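Local coordinates for DUF5037 domain-containing protein (Ruminococcus gnavus, PDB 4GL6) that is of unknown function but folds into a four-stranded antiparallel sheet and a four-stranded mixed sheet, both accompanied by helices, in a single chain, at residues 11-15 with 16-20; 144-148 with 149-153; 200-204 with 205-209. All blocks are in the same frame, centred on the assembly; numbering follows the deposited sequence.

In the fold
All three contacts are local, each within ten consecutive residues, and they follow one another along the chain without nesting or crossing. Contact 1 comes first, at the C-terminal end of helix 6-18, where the chain turns into strand 22-28 of the antiparallel sheet. Contact 2 lies on the opposite side of the chain's centre, its centre about 36 Å from that of contact 1, and turns the chain out of strand 140-147 of the mixed sheet into the loop before helix 156-171. Contact 3 starts helix 204-210, after the loop that leaves helix 184-194. Contacts 2 and 3 touch through Tyr145 and Phe206, so this short helix is tied to the mixed sheet; contact 1 touches neither.

Contact 1: 11-15 with 16-20; sequences ETYLQ and EEYGE
Tyr13 and Glu17, one helical turn apart, run side by side in the same direction. With CG anti to the backbone N (chi1 158°), the tyrosine ring swings along the helix, and Glu17 CB comes over its face, 4.2 Å from the ring centroid, a CH-pi contact. Glu17 CG, likewise anti to its own N (chi1 -169°), lies 3.6 Å from Tyr13 OH and over the face of the Tyr18 ring. The Glu17 methylenes are thus wedged between two tyrosines, whose hydroxyls both hydrogen-bond to Asp73 OD2. Leu14 meets Tyr18 differently: CD2 lies at the ring's edge, in its plane, 3.9 Å from CE2. That leucine is buried against Phe22, Cys44 and Tyr58 of the antiparallel sheet. The residues form the last two turns of helix 6-18 and its exit, the backbone bonds running from Glu16 N to Thr12 O (3.0 Å) through to Gly19 N to Gln15 O (3.0 Å). Gly19 ends the helix with positive phi, where a CB would be pressed against the preceding carbonyl O, and the turned-back chain sets Glu20 O 3.3 Å from Gln15 CA in a CA-H...O contact. The solvent-exposed side chains of Thr12 and Glu16 lie side by side, Thr12 CG2 3.8 Å from Glu16 OE2, while Thr12 OG1 bonds to Ile8 O. The Glu20 carboxylate hydrogen-bonds to Tyr75 OH through OE2.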
loop_
_atom_site.group_PDB
_atom_site.type_symbol
_atom_site.label_atom_id
_atom_site.label_comp_id
_atom_site.label_asym_id
_atom_site.label_seq_id
_atom_site.Cartn_x
_atom_site.Cartn_y
_atom_site.Cartn_z
ATOM N N GLU A 11 -9.902 17.595 4.693
ATOM C CA GLU A 11 -8.581 18.261 4.716
ATOM C C GLU A 11 -8.360 19.016 6.048
ATOM O O GLU A 11 -7.279 18.910 6.651
ATOM C CB GLU A 11 -8.410 19.214 3.512
ATOM C CG GLU A 11 -8.216 18.521 2.157
ATOM C CD GLU A 11 -8.288 19.454 0.940
ATOM O OE1 GLU A 11 -8.433 20.691 1.089
ATOM O OE2 GLU A 11 -8.187 18.950 -0.202
ATOM N N THR A 12 -9.385 19.744 6.503
ATOM C CA THR A 12 -9.301 20.506 7.759
ATOM C C THR A 12 -9.123 19.589 8.966
ATOM O O THR A 12 -8.310 19.881 9.844
ATOM C CB THR A 12 -10.532 21.407 7.967
ATOM O OG1 THR A 12 -10.634 22.296 6.858
ATOM C CG2 THR A 12 -10.431 22.231 9.264
ATOM N N TYR A 13 -9.862 18.482 8.989
ATOM C CA TYR A 13 -9.736 17.508 10.072
ATOM C C TYR A 13 -8.314 16.917 10.152
ATOM O O TYR A 13 -7.702 16.937 11.217
ATOM C CB TYR A 13 -10.791 16.383 9.968
ATOM C CG TYR A 13 -10.359 15.146 10.719
ATOM C CD1 TYR A 13 -10.427 15.090 12.110
ATOM C CD2 TYR A 13 -9.803 14.059 10.039
ATOM C CE1 TYR A 13 -9.985 13.962 12.803
ATOM C CE2 TYR A 13 -9.350 12.941 10.723
ATOM C CZ TYR A 13 -9.438 12.892 12.103
ATOM O OH TYR A 13 -9.014 11.762 12.757
ATOM N N LEU A 14 -7.824 16.382 9.033
ATOM C CA LEU A 14 -6.495 15.754 8.957
ATOM C C LEU A 14 -5.366 16.688 9.397
ATOM O O LEU A 14 -4.480 16.272 10.169
ATOM C CB LEU A 14 -6.227 15.184 7.554
ATOM C CG LEU A 14 -7.036 13.942 7.163
ATOM C CD1 LEU A 14 -6.885 13.558 5.700
ATOM C CD2 LEU A 14 -6.611 12.754 8.011
ATOM N N GLN A 15 -5.433 17.949 8.952
ATOM C CA GLN A 15 -4.446 18.958 9.340
ATOM C C GLN A 15 -4.505 19.245 10.840
ATOM O O GLN A 15 -3.463 19.260 11.496
ATOM C CB GLN A 15 -4.594 20.245 8.519
ATOM C CG GLN A 15 -3.641 21.365 8.943
ATOM C CD GLN A 15 -3.510 22.469 7.919
ATOM O OE1 GLN A 15 -4.390 22.671 7.081
ATOM N NE2 GLN A 15 -2.413 23.211 7.997
ATOM N N GLU A 16 -5.712 19.473 11.362
ATOM C CA GLU A 16 -5.915 19.688 12.800
ATOM C C GLU A 16 -5.490 18.475 13.635
ATOM O O GLU A 16 -4.928 18.647 14.705
ATOM C CB GLU A 16 -7.375 20.044 13.130
ATOM C CG GLU A 16 -7.792 21.455 12.716
ATOM C CD GLU A 16 -9.261 21.781 13.013
ATOM O OE1 GLU A 16 -10.049 20.863 13.335
ATOM O OE2 GLU A 16 -9.639 22.972 12.920
ATOM N N GLU A 17 -5.731 17.266 13.135
ATOM C CA GLU A 17 -5.394 16.042 13.875
ATOM C C GLU A 17 -3.902 15.678 13.846
ATOM O O GLU A 17 -3.407 15.136 14.831
ATOM C CB GLU A 17 -6.228 14.856 13.353
ATOM C CG GLU A 17 -6.192 13.565 14.189
ATOM C CD GLU A 17 -6.843 13.672 15.567
ATOM O OE1 GLU A 17 -7.548 14.665 15.863
ATOM O OE2 GLU A 17 -6.665 12.734 16.373
ATOM N N TYR A 18 -3.194 15.984 12.751
ATOM C CA TYR A 18 -1.798 15.528 12.571
ATOM C C TYR A 18 -0.670 16.555 12.328
ATOM O O TYR A 18 0.486 16.145 12.214
ATOM C CB TYR A 18 -1.793 14.442 11.467
ATOM C CG TYR A 18 -2.698 13.259 11.773
ATOM C CD1 TYR A 18 -2.481 12.478 12.910
ATOM C CD2 TYR A 18 -3.753 12.901 10.932
ATOM C CE1 TYR A 18 -3.291 11.391 13.212
ATOM C CE2 TYR A 18 -4.572 11.805 11.226
ATOM C CZ TYR A 18 -4.330 11.054 12.373
ATOM O OH TYR A 18 -5.090 9.969 12.709
ATOM N N GLY A 19 -0.971 17.854 12.228
ATOM C CA GLY A 19 0.077 18.900 12.065
ATOM C C GLY A 19 0.488 19.298 10.652
ATOM O O GLY A 19 0.736 20.475 10.400
ATOM N N GLU A 20 0.584 18.322 9.747
ATOM C CA GLU A 20 0.917 18.550 8.330
ATOM C C GLU A 20 -0.331 18.962 7.579
ATOM O O GLU A 20 -1.433 18.859 8.110
ATOM C CB GLU A 20 1.360 17.254 7.659
ATOM C CG GLU A 20 2.554 16.576 8.260
ATOM C CD GLU A 20 2.826 15.262 7.574
ATOM O OE1 GLU A 20 2.846 15.208 6.321
ATOM O OE2 GLU A 20 3.022 14.281 8.306
#

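Contact 2: 144-148 with 149-153; sequences VYIDA and STMKG
A type I beta turn, Asp147 to Thr150, takes the chain out of strand 140-147 of the mixed sheet, and an Asx turn at Asp147 is superposed on it. The beta turn is closed by Thr150 N, which gives its hydrogen to Asp147 O at 3.1 Å, approaching from above the carbonyl plane. The same oxygen also accepts from Thr150 OG1 at 2.8 Å, a donor only 20° from that plane. Thr150 can make this second bond because its hydroxyl stands between the backbone N and the carbonyl carbon (chi1 71°), facing back into the turn; OG1 is bonded to Asn98 N as well. In the Asx turn, the Asp147 side chain lies anti to the backbone N and carries OD1 over to Ser149, whose N is 3.1 Å away on the anti side of the carboxylate; Ser149 OG also lies against OD1, at a modelled distance too short to be taken literally. The Thr150 and Asp147 side chains cross at about a right angle, with Thr150 CG2 3.6 Å from Asp147 OD2, which bonds to ND1 of His184. Beyond the turn, selenomethionine Met151 is bent at both later torsions and sets SE 3.9 Å from Ile146 CG2, with Tyr181 of strand 175-182 beside both. An alanine in place of Asp147 would remove both carboxylate oxygens and would probably leave Ser149 N and His184 ND1 without this acceptor, undoing the Asx turn and the tie to the histidine. Ser149 N and His184 ND1, with the serine hydroxyl close by, are likely to stabilise the negative charge of this buried carboxylate, the more so if His184 is protonated.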
loop_
_atom_site.group_PDB
_atom_site.type_symbol
_atom_site.label_atom_id
_atom_site.label_comp_id
_atom_site.label_asym_id
_atom_site.label_seq_id
_atom_site.Cartn_x
_atom_site.Cartn_y
_atom_site.Cartn_z
ATOM N N VAL A 144 4.863 -3.941 -6.050
ATOM C CA VAL A 144 6.003 -3.260 -6.634
ATOM C C VAL A 144 5.893 -3.295 -8.160
ATOM O O VAL A 144 5.722 -4.361 -8.753
ATOM C CB VAL A 144 7.311 -3.916 -6.214
ATOM C CG1 VAL A 144 8.484 -3.173 -6.833
ATOM C CG2 VAL A 144 7.422 -3.916 -4.687
ATOM N N TYR A 145 6.016 -2.123 -8.778
ATOM C CA TYR A 145 5.961 -1.936 -10.233
ATOM C C TYR A 145 7.314 -1.370 -10.690
ATOM O O TYR A 145 7.650 -0.258 -10.304
ATOM C CB TYR A 145 4.794 -0.987 -10.571
ATOM C CG TYR A 145 3.455 -1.562 -10.146
ATOM C CD1 TYR A 145 2.801 -2.503 -10.941
ATOM C CD2 TYR A 145 2.877 -1.217 -8.925
ATOM C CE1 TYR A 145 1.598 -3.067 -10.548
ATOM C CE2 TYR A 145 1.669 -1.774 -8.519
ATOM C CZ TYR A 145 1.033 -2.700 -9.339
ATOM O OH TYR A 145 -0.162 -3.261 -8.965
ATOM N N ILE A 146 8.091 -2.153 -11.456
ATOM C CA ILE A 146 9.433 -1.775 -11.916
ATOM C C ILE A 146 9.463 -1.471 -13.411
ATOM O O ILE A 146 8.825 -2.175 -14.193
ATOM C CB ILE A 146 10.452 -2.915 -11.662
ATOM C CG1 ILE A 146 10.569 -3.225 -10.167
ATOM C CG2 ILE A 146 11.830 -2.531 -12.198
ATOM C CD1 ILE A 146 11.471 -4.400 -9.854
ATOM N N ASP A 147 10.218 -0.433 -13.786
ATOM C CA ASP A 147 10.472 -0.073 -15.187
ATOM C C ASP A 147 11.609 -1.006 -15.552
ATOM O O ASP A 147 12.754 -0.800 -15.132
ATOM C CB ASP A 147 10.871 1.405 -15.312
ATOM C CG ASP A 147 11.123 1.849 -16.740
ATOM O OD1 ASP A 147 11.349 0.994 -17.625
ATOM O OD2 ASP A 147 11.102 3.086 -16.967
ATOM N N ALA A 148 11.277 -2.055 -16.303
ATOM C CA ALA A 148 12.241 -3.102 -16.685
ATOM C C ALA A 148 13.379 -2.593 -17.555
ATOM O O ALA A 148 14.420 -3.205 -17.581
ATOM C CB ALA A 148 11.529 -4.275 -17.350
ATOM N N SER A 149 13.185 -1.477 -18.253
ATOM C CA SER A 149 14.262 -0.866 -19.048
ATOM C C SER A 149 15.406 -0.301 -18.184
ATOM O O SER A 149 16.538 -0.206 -18.650
ATOM C CB SER A 149 13.705 0.253 -19.936
ATOM O OG SER A 149 13.226 1.338 -19.164
ATOM N N THR A 150 15.096 0.037 -16.928
ATOM C CA THR A 150 16.025 0.669 -16.003
ATOM C C THR A 150 16.596 -0.274 -14.927
ATOM O O THR A 150 16.826 0.178 -13.800
ATOM C CB THR A 150 15.319 1.870 -15.327
ATOM O OG1 THR A 150 14.331 1.392 -14.406
ATOM C CG2 THR A 150 14.676 2.793 -16.367
HETATM N N MSE A 151 16.822 -1.561 -15.245
HETATM C CA MSE A 151 17.436 -2.509 -14.268
HETATM C C MSE A 151 18.904 -2.116 -14.062
HETATM O O MSE A 151 19.553 -1.664 -15.003
HETATM C CB MSE A 151 17.417 -3.975 -14.738
HETATM C CG MSE A 151 16.072 -4.571 -15.039
HETATM SE SE MSE A 151 14.806 -4.586 -13.591
HETATM C CE MSE A 151 15.698 -5.786 -12.327
ATOM N N LYS A 152 19.417 -2.307 -12.844
ATOM C CA LYS A 152 20.806 -1.954 -12.486
ATOM C C LYS A 152 21.811 -3.124 -12.600
ATOM O O LYS A 152 22.920 -3.048 -12.048
ATOM C CB LYS A 152 20.845 -1.305 -11.083
ATOM C CG LYS A 152 20.224 0.079 -11.029
ATOM C CD LYS A 152 20.444 0.797 -9.700
ATOM C CE LYS A 152 20.044 2.263 -9.801
ATOM N NZ LYS A 152 20.294 3.048 -8.563
ATOM N N GLY A 153 21.449 -4.190 -13.321
ATOM C CA GLY A 153 22.352 -5.330 -13.529
ATOM C C GLY A 153 22.777 -6.186 -12.337
ATOM O O GLY A 153 23.862 -6.768 -12.360
#

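Contact 3: 200-204 with 205-209; sequences GDEGS and NFEDI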
loop_
_atom_site.group_PDB
_atom_site.type_symbol
_atom_site.label_atom_id
_atom_site.label_comp_id
_atom_site.label_asym_id
_atom_site.label_seq_id
_atom_site.Cartn_x
_atom_site.Cartn_y
_atom_site.Cartn_z
ATOM N N GLY A 200 -5.623 -1.475 -5.168
ATOM C CA GLY A 200 -6.830 -2.150 -5.602
ATOM C C GLY A 200 -7.850 -1.239 -6.281
ATOM O O GLY A 200 -8.634 -1.739 -7.073
ATOM N N ASP A 201 -7.858 0.069 -5.973
ATOM C CA ASP A 201 -8.816 1.031 -6.534
ATOM C C ASP A 201 -8.240 1.771 -7.770
ATOM O O ASP A 201 -8.735 2.848 -8.137
ATOM C CB ASP A 201 -9.248 2.029 -5.437
ATOM C CG ASP A 201 -10.683 2.622 -5.640
ATOM O OD1 ASP A 201 -11.319 2.469 -6.711
ATOM O OD2 ASP A 201 -11.200 3.243 -4.677
ATOM N N GLU A 202 -7.245 1.180 -8.436
ATOM C CA GLU A 202 -6.607 1.819 -9.602
ATOM C C GLU A 202 -7.485 1.969 -10.845
ATOM O O GLU A 202 -7.241 2.865 -11.628
ATOM C CB GLU A 202 -5.308 1.115 -10.009
ATOM C CG GLU A 202 -4.216 1.079 -8.941
ATOM C CD GLU A 202 -4.249 -0.096 -7.986
ATOM O OE1 GLU A 202 -5.192 -0.907 -8.029
ATOM O OE2 GLU A 202 -3.307 -0.199 -7.168
ATOM N N GLY A 203 -8.457 1.083 -11.045
ATOM C CA GLY A 203 -9.378 1.142 -12.194
ATOM C C GLY A 203 -9.104 0.141 -13.302
ATOM O O GLY A 203 -8.039 -0.470 -13.328
ATOM N N SER A 204 -10.069 -0.011 -14.227
ATOM C CA SER A 204 -9.960 -1.006 -15.302
ATOM C C SER A 204 -8.810 -0.730 -16.276
ATOM O O SER A 204 -8.144 -1.682 -16.702
ATOM C CB SER A 204 -11.303 -1.230 -16.036
ATOM O OG SER A 204 -11.856 -0.034 -16.549
ATOM N N ASN A 205 -8.560 0.543 -16.608
ATOM C CA ASN A 205 -7.443 0.894 -17.536
ATOM C C ASN A 205 -6.064 0.539 -16.971
ATOM O O ASN A 205 -5.174 0.174 -17.736
ATOM C CB ASN A 205 -7.460 2.358 -18.009
ATOM C CG ASN A 205 -7.344 3.354 -16.858
ATOM O OD1 ASN A 205 -7.792 3.089 -15.715
ATOM N ND2 ASN A 205 -6.730 4.512 -17.148
ATOM N N PHE A 206 -5.907 0.646 -15.649
ATOM C CA PHE A 206 -4.689 0.196 -14.977
ATOM C C PHE A 206 -4.505 -1.313 -15.182
ATOM O O PHE A 206 -3.407 -1.760 -15.513
ATOM C CB PHE A 206 -4.732 0.500 -13.464
ATOM C CG PHE A 206 -3.485 0.097 -12.738
ATOM C CD1 PHE A 206 -2.395 0.948 -12.701
ATOM C CD2 PHE A 206 -3.383 -1.133 -12.107
ATOM C CE1 PHE A 206 -1.226 0.597 -12.033
ATOM C CE2 PHE A 206 -2.210 -1.496 -11.438
ATOM C CZ PHE A 206 -1.128 -0.627 -11.402
ATOM N N GLU A 207 -5.587 -2.078 -14.969
ATOM C CA GLU A 207 -5.585 -3.543 -15.106
ATOM C C GLU A 207 -5.215 -3.899 -16.541
ATOM O O GLU A 207 -4.414 -4.812 -16.744
ATOM C CB GLU A 207 -6.932 -4.187 -14.667
ATOM C CG GLU A 207 -7.411 -3.906 -13.220
ATOM C CD GLU A 207 -6.442 -4.257 -12.098
ATOM O OE1 GLU A 207 -5.677 -5.240 -12.202
ATOM O OE2 GLU A 207 -6.470 -3.545 -11.066
ATOM N N ASP A 208 -5.728 -3.124 -17.506
ATOM C CA ASP A 208 -5.403 -3.299 -18.922
ATOM C C ASP A 208 -3.913 -3.046 -19.230
ATOM O O ASP A 208 -3.352 -3.732 -20.095
ATOM C CB ASP A 208 -6.265 -2.398 -19.841
ATOM C CG ASP A 208 -7.776 -2.730 -19.796
ATOM O OD1 ASP A 208 -8.185 -3.805 -19.291
ATOM O OD2 ASP A 208 -8.561 -1.882 -20.285
ATOM N N ILE A 209 -3.282 -2.076 -18.555
ATOM C CA ILE A 209 -1.856 -1.782 -18.787
ATOM C C ILE A 209 -0.971 -2.902 -18.259
ATOM O O ILE A 209 -0.043 -3.319 -18.941
ATOM C CB ILE A 209 -1.409 -0.477 -18.120
ATOM C CG1 ILE A 209 -2.072 0.722 -18.778
ATOM C CG2 ILE A 209 0.108 -0.323 -18.209
ATOM C CD1 ILE A 209 -2.098 1.940 -17.886
#
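Glu202 lies over the face of the Phe206 ring, and the approach to this pair begins two residues earlier, at Gly200. Gly200 has positive phi, with backbone angles at which a CB would collide with the preceding carbonyl O; its N points back to the Glu202 carboxylate in two weak hydrogen bonds, to OE1 at 2.9 Å and to OE2 at 3.3 Å. Asp201 faces away from the helix and meets a glycerol molecule, probably from the crystallisation liquor. The CB of Glu202 is directed at the helix, 3.4 Å from Phe206 CG. The first torsion (chi1 -60°, CG anti to the carbonyl carbon) puts Glu202 CG over the ring, 3.9 Å from the Phe206 centroid and close to the ring normal, a CH-pi contact. The bend at the second torsion (chi2 89°) then turns the carboxylate nearly parallel to the ring, the two planes stacked 16° apart. OE2 hydrogen-bonds to Gln102 NE2, while OE1 stands 4.2 Å from Glu207 OE2, a like-charged neighbour that would probably raise the proton affinity of one of the two. Gly203 is the N-cap of helix 204-210, supplying backbone only, and its O receives a weak bond from Glu207 N at 3.4 Å. Any CB here would lie close to Asn205 OD1. Ser204 opens the helix proper: its O accepts from Asp208 N at 2.9 Å. Helix 204-210 packs on helix 184-194, Asn205 against Ile193, Phe206 against Leu194, and Ile209 against Ser186 and Lys189. The mixed sheet is met through Phe206, edge-to-face with Tyr145 of strand 140-147, and through Glu202, bonded to Gln102 of strand 99-104.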